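PDB 2A0J: PTS system, nitrogen regulatory IIA protein from Neisseria meningitidis, which probably serves as a phosphate-carrying regulatory component of the nitrogen phosphotransferase system, accepting and passing on phosphoryl groups and possibly activating a protein kinase. Local coordinates for residues L15-G20 against A79-R84; K74-A79 against L103-N108. All coordinates share one frame; numbering follows the deposited sequence.

Interaction 1 of 2, residues L15-G20 against A79-R84; sequences LDMEVG and AFIRTR
Glu18 lays its CB over the centre of one face of the Arg84 guanidinium, 3.8 Å above the plane, while the backbone O of Asp16 lies at the edge, in that plane. The other guanidinium, that of Arg82, has Leu15 CD2 loosely over one face. Two carboxylates grip Arg84 at different nitrogens. Glu18 OE1 meets Arg84 NH1 at 2.8 Å in a salt bridge, the carboxylate turned 78° from the guanidinium. In a second salt bridge Arg84 NE approaches Asp16 OD2 from above the carboxylate plane, at 3.2 Å. Glu18 has CG anti to the backbone N (chi1 175°), and the extended chain beyond CG lets OE1 reach NH1 while CB stays over the guanidinium. Arg82 turns its NE to the backbone instead: Arg82 NE bonds to Leu15 O at 3.0 Å, in the carbonyl plane but bent at the hydrogen (137°). Its NH1 and NH2 are held by Leu133 O and Val136 O, so three carbonyl oxygens fix the rotation of the group. Between the charged ends run two backbone bonds, Met17 N to Arg82 O at 3.2 Å and Arg84 N to Met17 O at 3.0 Å, which bracket Thr83 as a parallel bridge partner of Met17. Met17 CE comes within 3.8 Å of Ile81 CD1, and both side chains also touch Leu25 of helix 22-33; Val19 CG1 lies 3.7 Å from Thr83 CG2. The parallel bridge joins strand 13-17, an outermost strand of the mixed four-stranded sheet within this chain, to strand 77-83, in the strand order 1-3-4-2 of this helix-flanked EIIA type 2 domain.

Interaction 2 of 2, residues K74-A79 against L103-N108; sequences KQATGA and LLVPEN
Thr77 and Leu104 stand side by side and point the same way, with Thr77 CG2 3.6 Å from Leu104 CB. The torsion of Thr77 explains the side-chain contact: OG1 is anti to the backbone N (chi1 -173°), where it is hydrogen-bonded to Glu36 OE1, and CG2 is left between N and the carbonyl carbon, turned to the neighbouring leucine. Both residues also touch Leu33 of helix 22-33, so this face of the sheet is covered by that helix. Leu103 has CB on the face opposite to that of Thr77, yet its CD1 swings back to 3.3 Å from Thr77 O and its side chain touches His67 of strand 63-70. Farther along, the CA-CB bond of Pro106 points toward 74-79, and ring atoms make the contacts: CD lies 3.6 Å from Ala76 N and CB 3.9 Å from Lys74 CA. Ala76 CB completes this patch with looser apolar contacts to Val105 CG1 and Pro106 CD. The backbones account for the alignment. Thr77 and Leu104 form an antiparallel hydrogen-bonded pair: Leu104 N gives a nearly straight bond (178°) to Thr77 O at 2.8 Å, and Thr77 N returns one to Leu104 O at 3.0 Å. Gly78 and Leu103 follow as a non-hydrogen-bonded pair. Strands 77-79 and 103-106 run 176° apart in direction, hence almost exactly antiparallel. Leu104 O also receives a CA-H...O contact from Ala76. The chemistry is thus divided by position: two backbone bonds set the register, with Thr77 against Leu104 on one face and Leu103 CD1 against Thr77 O on the other, whereas toward Lys74, from Ala76 on, Pro106, which has no N-H to give, continues the contact by its ring carbons.

How the interactions relate
From the N terminus, strand 13-17 comes first; interaction 1 closes a long loop at 79-84, after helices 22-33 and 41-52 and strand 63-70. Before that, 74-79 has already opened the second loop, a shorter one that interaction 2 closes at 103-108. The segments therefore alternate along the chain, and the two loops cross. Ala79 is shared, and strand 77-83 takes part in both, its start pairing antiparallel with strand 97-106 and its end parallel with strand 13-17. The contact centres are 21 Å apart, on opposite sides of the chain's centre. Strand 77-83 ties its two neighbours, 13-17 and 97-106, into one sheet.

Interaction 1 of 2, residues L15-G20 against A79-R84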
ATOM      1  N   LEU A  15     -12.008  -1.296   2.400  1.00 11.72           N
ATOM      2  CA  LEU A  15     -12.604  -2.010   1.272  1.00 13.58           C
ATOM      3  C   LEU A  15     -13.341  -1.199   0.213  1.00 17.99           C
ATOM      4  O   LEU A  15     -13.456  -1.647  -0.929  1.00 15.06           O
ATOM      5  CB  LEU A  15     -13.564  -3.077   1.804  1.00 11.80           C
ATOM      6  CG  LEU A  15     -13.008  -4.092   2.806  1.00 15.56           C
ATOM      7  CD1 LEU A  15     -14.159  -4.860   3.435  1.00  4.40           C
ATOM      8  CD2 LEU A  15     -12.029  -5.028   2.112  1.00 18.98           C
ATOM      9  N   ASP A  16     -13.845  -0.019   0.573  1.00 27.73           N
ATOM     10  CA  ASP A  16     -14.615   0.780  -0.376  1.00 20.96           C
ATOM     11  C   ASP A  16     -14.396   2.281  -0.230  1.00 14.45           C
ATOM     12  O   ASP A  16     -15.338   3.034   0.011  1.00 14.33           O
ATOM     13  CB  ASP A  16     -16.099   0.453  -0.196  1.00 31.64           C
ATOM     14  CG  ASP A  16     -16.958   0.975  -1.328  1.00 40.51           C
ATOM     15  OD1 ASP A  16     -18.197   0.912  -1.195  1.00 46.02           O
ATOM     16  OD2 ASP A  16     -16.404   1.437  -2.349  1.00 40.17           O
ATOM     17  N   MET A  17     -13.153   2.718  -0.398  1.00 15.90           N
ATOM     18  CA  MET A  17     -12.825   4.134  -0.258  1.00 15.82           C
ATOM     19  C   MET A  17     -13.184   4.992  -1.473  1.00 19.32           C
ATOM     20  O   MET A  17     -12.816   4.685  -2.605  1.00 24.47           O
ATOM     21  CB  MET A  17     -11.336   4.298   0.052  1.00 15.97           C
ATOM     22  CG  MET A  17     -10.893   5.751   0.208  1.00 31.56           C
ATOM     23  SD  MET A  17      -9.101   5.933   0.340  1.00 27.46           S
ATOM     24  CE  MET A  17      -8.873   5.573   2.063  1.00 33.78           C
ATOM     25  N   GLU A  18     -13.917   6.068  -1.222  1.00 18.53           N
ATOM     26  CA  GLU A  18     -14.315   6.992  -2.269  1.00 22.32           C
ATOM     27  C   GLU A  18     -13.221   8.050  -2.352  1.00 22.89           C
ATOM     28  O   GLU A  18     -13.152   8.960  -1.523  1.00 20.42           O
ATOM     29  CB  GLU A  18     -15.656   7.632  -1.908  1.00 38.18           C
ATOM     30  CG  GLU A  18     -16.123   8.708  -2.870  1.00 48.06           C
ATOM     31  CD  GLU A  18     -17.484   9.256  -2.490  1.00 65.09           C
ATOM     32  OE1 GLU A  18     -18.469   8.489  -2.551  1.00 75.29           O
ATOM     33  OE2 GLU A  18     -17.571  10.448  -2.124  1.00 71.89           O
ATOM     34  N   VAL A  19     -12.353   7.924  -3.345  1.00 25.37           N
ATOM     35  CA  VAL A  19     -11.255   8.869  -3.494  1.00 32.41           C
ATOM     36  C   VAL A  19     -11.124   9.344  -4.939  1.00 30.88           C
ATOM     37  O   VAL A  19     -11.225   8.550  -5.876  1.00 34.88           O
ATOM     38  CB  VAL A  19      -9.919   8.235  -2.992  1.00 29.47           C
ATOM     39  CG1 VAL A  19      -9.683   6.894  -3.674  1.00 42.57           C
ATOM     40  CG2 VAL A  19      -8.762   9.167  -3.254  1.00 33.08           C
ATOM     41  N   GLY A  20     -10.900  10.647  -5.103  1.00 34.12           N
ATOM     42  CA  GLY A  20     -10.780  11.228  -6.430  1.00 30.78           C
ATOM     43  C   GLY A  20      -9.378  11.383  -6.994  1.00 32.39           C
ATOM     44  O   GLY A  20      -9.170  11.191  -8.191  1.00 37.15           O
ATOM     45  N   ALA A  79      -0.723  -0.999   5.015  1.00 17.96           N
ATOM     46  CA  ALA A  79      -2.167  -0.854   4.894  1.00 16.54           C
ATOM     47  C   ALA A  79      -2.578  -1.303   3.504  1.00 18.26           C
ATOM     48  O   ALA A  79      -1.745  -1.396   2.600  1.00 17.86           O
ATOM     49  CB  ALA A  79      -2.578   0.596   5.113  1.00  3.93           C
ATOM     50  N   PHE A  80      -3.864  -1.589   3.333  1.00 14.89           N
ATOM     51  CA  PHE A  80      -4.358  -2.006   2.033  1.00 19.92           C
ATOM     52  C   PHE A  80      -5.630  -1.232   1.720  1.00 18.05           C
ATOM     53  O   PHE A  80      -6.505  -1.102   2.578  1.00 12.54           O
ATOM     54  CB  PHE A  80      -4.648  -3.507   2.018  1.00 18.68           C
ATOM     55  CG  PHE A  80      -5.007  -4.027   0.661  1.00 23.16           C
ATOM     56  CD1 PHE A  80      -4.021  -4.215  -0.305  1.00 22.78           C
ATOM     57  CD2 PHE A  80      -6.335  -4.274   0.324  1.00 19.65           C
ATOM     58  CE1 PHE A  80      -4.351  -4.638  -1.593  1.00 19.38           C
ATOM     59  CE2 PHE A  80      -6.677  -4.698  -0.964  1.00 18.50           C
ATOM     60  CZ  PHE A  80      -5.679  -4.879  -1.925  1.00  8.35           C
ATOM     61  N   ILE A  81      -5.726  -0.723   0.492  1.00 21.06           N
ATOM     62  CA  ILE A  81      -6.894   0.041   0.063  1.00 22.50           C
ATOM     63  C   ILE A  81      -7.511  -0.428  -1.249  1.00 23.75           C
ATOM     64  O   ILE A  81      -6.810  -0.626  -2.241  1.00 21.68           O
ATOM     65  CB  ILE A  81      -6.566   1.530  -0.125  1.00 22.00           C
ATOM     66  CG1 ILE A  81      -6.062   2.132   1.185  1.00 16.47           C
ATOM     67  CG2 ILE A  81      -7.806   2.264  -0.630  1.00  9.66           C
ATOM     68  CD1 ILE A  81      -5.774   3.628   1.096  1.00  9.65           C
ATOM     69  N   ARG A  82      -8.833  -0.589  -1.237  1.00 26.07           N
ATOM     70  CA  ARG A  82      -9.603  -0.992  -2.414  1.00 24.25           C
ATOM     71  C   ARG A  82     -10.495   0.212  -2.714  1.00 21.97           C
ATOM     72  O   ARG A  82     -11.373   0.560  -1.918  1.00 15.17           O
ATOM     73  CB  ARG A  82     -10.472  -2.217  -2.109  1.00 16.33           C
ATOM     74  CG  ARG A  82     -10.374  -3.344  -3.132  1.00 21.75           C
ATOM     75  CD  ARG A  82     -11.679  -3.566  -3.868  1.00 13.76           C
ATOM     76  NE  ARG A  82     -12.789  -3.815  -2.948  1.00 33.10           N
ATOM     77  CZ  ARG A  82     -13.113  -5.001  -2.449  1.00 10.29           C
ATOM     78  NH1 ARG A  82     -12.423  -6.080  -2.772  1.00 34.91           N
ATOM     79  NH2 ARG A  82     -14.136  -5.104  -1.623  1.00 21.40           N
ATOM     80  N   THR A  83     -10.249   0.854  -3.852  1.00 13.32           N
ATOM     81  CA  THR A  83     -11.001   2.038  -4.249  1.00  5.13           C
ATOM     82  C   THR A  83     -12.366   1.706  -4.860  1.00 10.95           C
ATOM     83  O   THR A  83     -12.536   0.674  -5.505  1.00 13.34           O
ATOM     84  CB  THR A  83     -10.170   2.891  -5.247  1.00 16.62           C
ATOM     85  OG1 THR A  83      -9.783   2.084  -6.371  1.00 25.52           O
ATOM     86  CG2 THR A  83      -8.903   3.435  -4.563  1.00  9.92           C
ATOM     87  N   ARG A  84     -13.344   2.578  -4.637  1.00 19.09           N
ATOM     88  CA  ARG A  84     -14.678   2.369  -5.187  1.00 26.41           C
ATOM     89  C   ARG A  84     -14.587   2.511  -6.702  1.00 30.17           C
ATOM     90  O   ARG A  84     -15.263   1.804  -7.451  1.00 25.13           O
ATOM     91  CB  ARG A  84     -15.656   3.404  -4.631  1.00 23.09           C
ATOM     92  CG  ARG A  84     -17.094   3.172  -5.062  1.00 33.47           C
ATOM     93  CD  ARG A  84     -18.030   4.189  -4.429  1.00 31.98           C
ATOM     94  NE  ARG A  84     -17.842   4.249  -2.984  1.00 39.62           N
ATOM     95  CZ  ARG A  84     -18.534   5.036  -2.170  1.00 48.42           C
ATOM     96  NH1 ARG A  84     -19.471   5.836  -2.661  1.00 64.81           N
ATOM     97  NH2 ARG A  84     -18.285   5.025  -0.868  1.00 40.99           N
TER

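Interaction 2 of 2, residues K74-A79 against L103-N108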
ATOM      1  N   LYS A  74      10.484   2.448  13.634  1.00 20.48           N
ATOM      2  CA  LYS A  74      11.268   1.356  14.198  1.00 28.19           C
ATOM      3  C   LYS A  74      10.710  -0.024  13.888  1.00 29.71           C
ATOM      4  O   LYS A  74      11.357  -1.039  14.142  1.00 32.04           O
ATOM      5  CB  LYS A  74      11.413   1.530  15.714  1.00 21.11           C
ATOM      6  CG  LYS A  74      12.202   2.775  16.101  1.00 38.69           C
ATOM      7  CD  LYS A  74      13.524   2.833  15.339  1.00 39.56           C
ATOM      8  CE  LYS A  74      14.249   4.151  15.547  1.00 33.42           C
ATOM      9  NZ  LYS A  74      15.438   4.255  14.655  1.00 26.16           N
ATOM     10  N   GLN A  75       9.504  -0.059  13.342  1.00 21.31           N
ATOM     11  CA  GLN A  75       8.883  -1.318  12.982  1.00 20.36           C
ATOM     12  C   GLN A  75       8.046  -1.100  11.742  1.00 19.59           C
ATOM     13  O   GLN A  75       7.286  -0.141  11.659  1.00 18.63           O
ATOM     14  CB  GLN A  75       8.007  -1.842  14.122  1.00 16.44           C
ATOM     15  CG  GLN A  75       7.292  -3.140  13.777  1.00 21.38           C
ATOM     16  CD  GLN A  75       6.563  -3.741  14.959  1.00 31.44           C
ATOM     17  OE1 GLN A  75       5.788  -3.063  15.634  1.00 23.06           O
ATOM     18  NE2 GLN A  75       6.803  -5.023  15.213  1.00 21.72           N
ATOM     19  N   ALA A  76       8.202  -1.987  10.771  1.00 21.65           N
ATOM     20  CA  ALA A  76       7.452  -1.888   9.531  1.00 28.06           C
ATOM     21  C   ALA A  76       5.948  -1.865   9.786  1.00 25.76           C
ATOM     22  O   ALA A  76       5.445  -2.492  10.714  1.00 24.65           O
ATOM     23  CB  ALA A  76       7.805  -3.051   8.620  1.00 23.20           C
ATOM     24  N   THR A  77       5.231  -1.131   8.949  1.00 24.60           N
ATOM     25  CA  THR A  77       3.790  -1.039   9.077  1.00 27.65           C
ATOM     26  C   THR A  77       3.211  -0.863   7.678  1.00 29.91           C
ATOM     27  O   THR A  77       3.861  -0.287   6.800  1.00 28.28           O
ATOM     28  CB  THR A  77       3.391   0.152   9.972  1.00 31.32           C
ATOM     29  OG1 THR A  77       1.978   0.123  10.201  1.00 27.82           O
ATOM     30  CG2 THR A  77       3.790   1.476   9.319  1.00 16.81           C
ATOM     31  N   GLY A  78       2.004  -1.376   7.463  1.00 27.73           N
ATOM     32  CA  GLY A  78       1.384  -1.260   6.156  1.00 21.60           C
ATOM     33  C   GLY A  78      -0.123  -1.102   6.194  1.00 21.31           C
ATOM     34  O   GLY A  78      -0.735  -1.065   7.262  1.00 22.49           O
ATOM     35  N   ALA A  79      -0.723  -0.999   5.015  1.00 17.96           N
ATOM     36  CA  ALA A  79      -2.167  -0.854   4.894  1.00 16.54           C
ATOM     37  C   ALA A  79      -2.578  -1.303   3.504  1.00 18.26           C
ATOM     38  O   ALA A  79      -1.745  -1.396   2.600  1.00 17.86           O
ATOM     39  CB  ALA A  79      -2.578   0.596   5.113  1.00  3.93           C
ATOM     40  N   LEU A 103       3.425   0.652   2.333  1.00 14.28           N
ATOM     41  CA  LEU A 103       4.385   0.133   3.298  1.00 17.32           C
ATOM     42  C   LEU A 103       5.346   1.199   3.812  1.00 19.09           C
ATOM     43  O   LEU A 103       5.981   1.898   3.022  1.00 26.34           O
ATOM     44  CB  LEU A 103       5.208  -0.998   2.679  1.00 17.71           C
ATOM     45  CG  LEU A 103       6.226  -1.607   3.652  1.00 29.04           C
ATOM     46  CD1 LEU A 103       5.480  -2.318   4.772  1.00 29.37           C
ATOM     47  CD2 LEU A 103       7.144  -2.576   2.937  1.00 13.13           C
ATOM     48  N   LEU A 104       5.444   1.315   5.135  1.00 19.31           N
ATOM     49  CA  LEU A 104       6.359   2.261   5.785  1.00 12.59           C
ATOM     50  C   LEU A 104       7.400   1.426   6.547  1.00 13.68           C
ATOM     51  O   LEU A 104       7.055   0.668   7.457  1.00 13.62           O
ATOM     52  CB  LEU A 104       5.614   3.153   6.775  1.00  5.78           C
ATOM     53  CG  LEU A 104       5.597   4.661   6.542  1.00 23.96           C
ATOM     54  CD1 LEU A 104       5.120   5.320   7.835  1.00 14.41           C
ATOM     55  CD2 LEU A 104       6.984   5.184   6.156  1.00 11.16           C
ATOM     56  N   VAL A 105       8.672   1.571   6.190  1.00 14.75           N
ATOM     57  CA  VAL A 105       9.709   0.785   6.842  1.00 18.16           C
ATOM     58  C   VAL A 105      10.785   1.581   7.572  1.00 19.65           C
ATOM     59  O   VAL A 105      11.076   2.728   7.227  1.00 26.44           O
ATOM     60  CB  VAL A 105      10.404  -0.145   5.812  1.00 25.59           C
ATOM     61  CG1 VAL A 105       9.383  -1.086   5.202  1.00 21.14           C
ATOM     62  CG2 VAL A 105      11.075   0.678   4.711  1.00 10.99           C
ATOM     63  N   PRO A 106      11.368   0.992   8.624  1.00 17.85           N
ATOM     64  CA  PRO A 106      12.422   1.708   9.351  1.00 20.92           C
ATOM     65  C   PRO A 106      13.649   1.794   8.443  1.00 26.07           C
ATOM     66  O   PRO A 106      13.730   1.091   7.436  1.00 23.84           O
ATOM     67  CB  PRO A 106      12.659   0.828  10.584  1.00  8.43           C
ATOM     68  CG  PRO A 106      12.244  -0.543  10.127  1.00 15.44           C
ATOM     69  CD  PRO A 106      11.004  -0.256   9.318  1.00 17.78           C
ATOM     70  N   GLU A 107      14.596   2.656   8.781  1.00 29.84           N
ATOM     71  CA  GLU A 107      15.793   2.781   7.967  1.00 38.10           C
ATOM     72  C   GLU A 107      16.896   1.913   8.570  1.00 48.80           C
ATOM     73  O   GLU A 107      17.739   2.414   9.314  1.00 57.36           O
ATOM     74  CB  GLU A 107      16.241   4.244   7.924  1.00 50.00           C
ATOM     75  CG  GLU A 107      16.949   4.640   6.636  1.00 57.45           C
ATOM     76  CD  GLU A 107      17.635   5.988   6.735  1.00 62.52           C
ATOM     77  OE1 GLU A 107      18.038   6.528   5.682  1.00 68.02           O
ATOM     78  OE2 GLU A 107      17.784   6.506   7.864  1.00 59.95           O
ATOM     79  N   ASN A 108      16.893   0.615   8.260  1.00 51.16           N
ATOM     80  CA  ASN A 108      17.905  -0.289   8.801  1.00 52.44           C
ATOM     81  C   ASN A 108      18.085  -1.649   8.111  1.00 57.14           C
ATOM     82  O   ASN A 108      19.171  -1.945   7.604  1.00 55.75           O
ATOM     83  CB  ASN A 108      17.647  -0.512  10.294  1.00 59.55           C
ATOM     84  CG  ASN A 108      16.234  -0.986  10.582  1.00 66.34           C
ATOM     85  OD1 ASN A 108      15.815  -2.051  10.130  1.00 61.26           O
ATOM     86  ND2 ASN A 108      15.489  -0.193  11.344  1.00 78.13           N
TER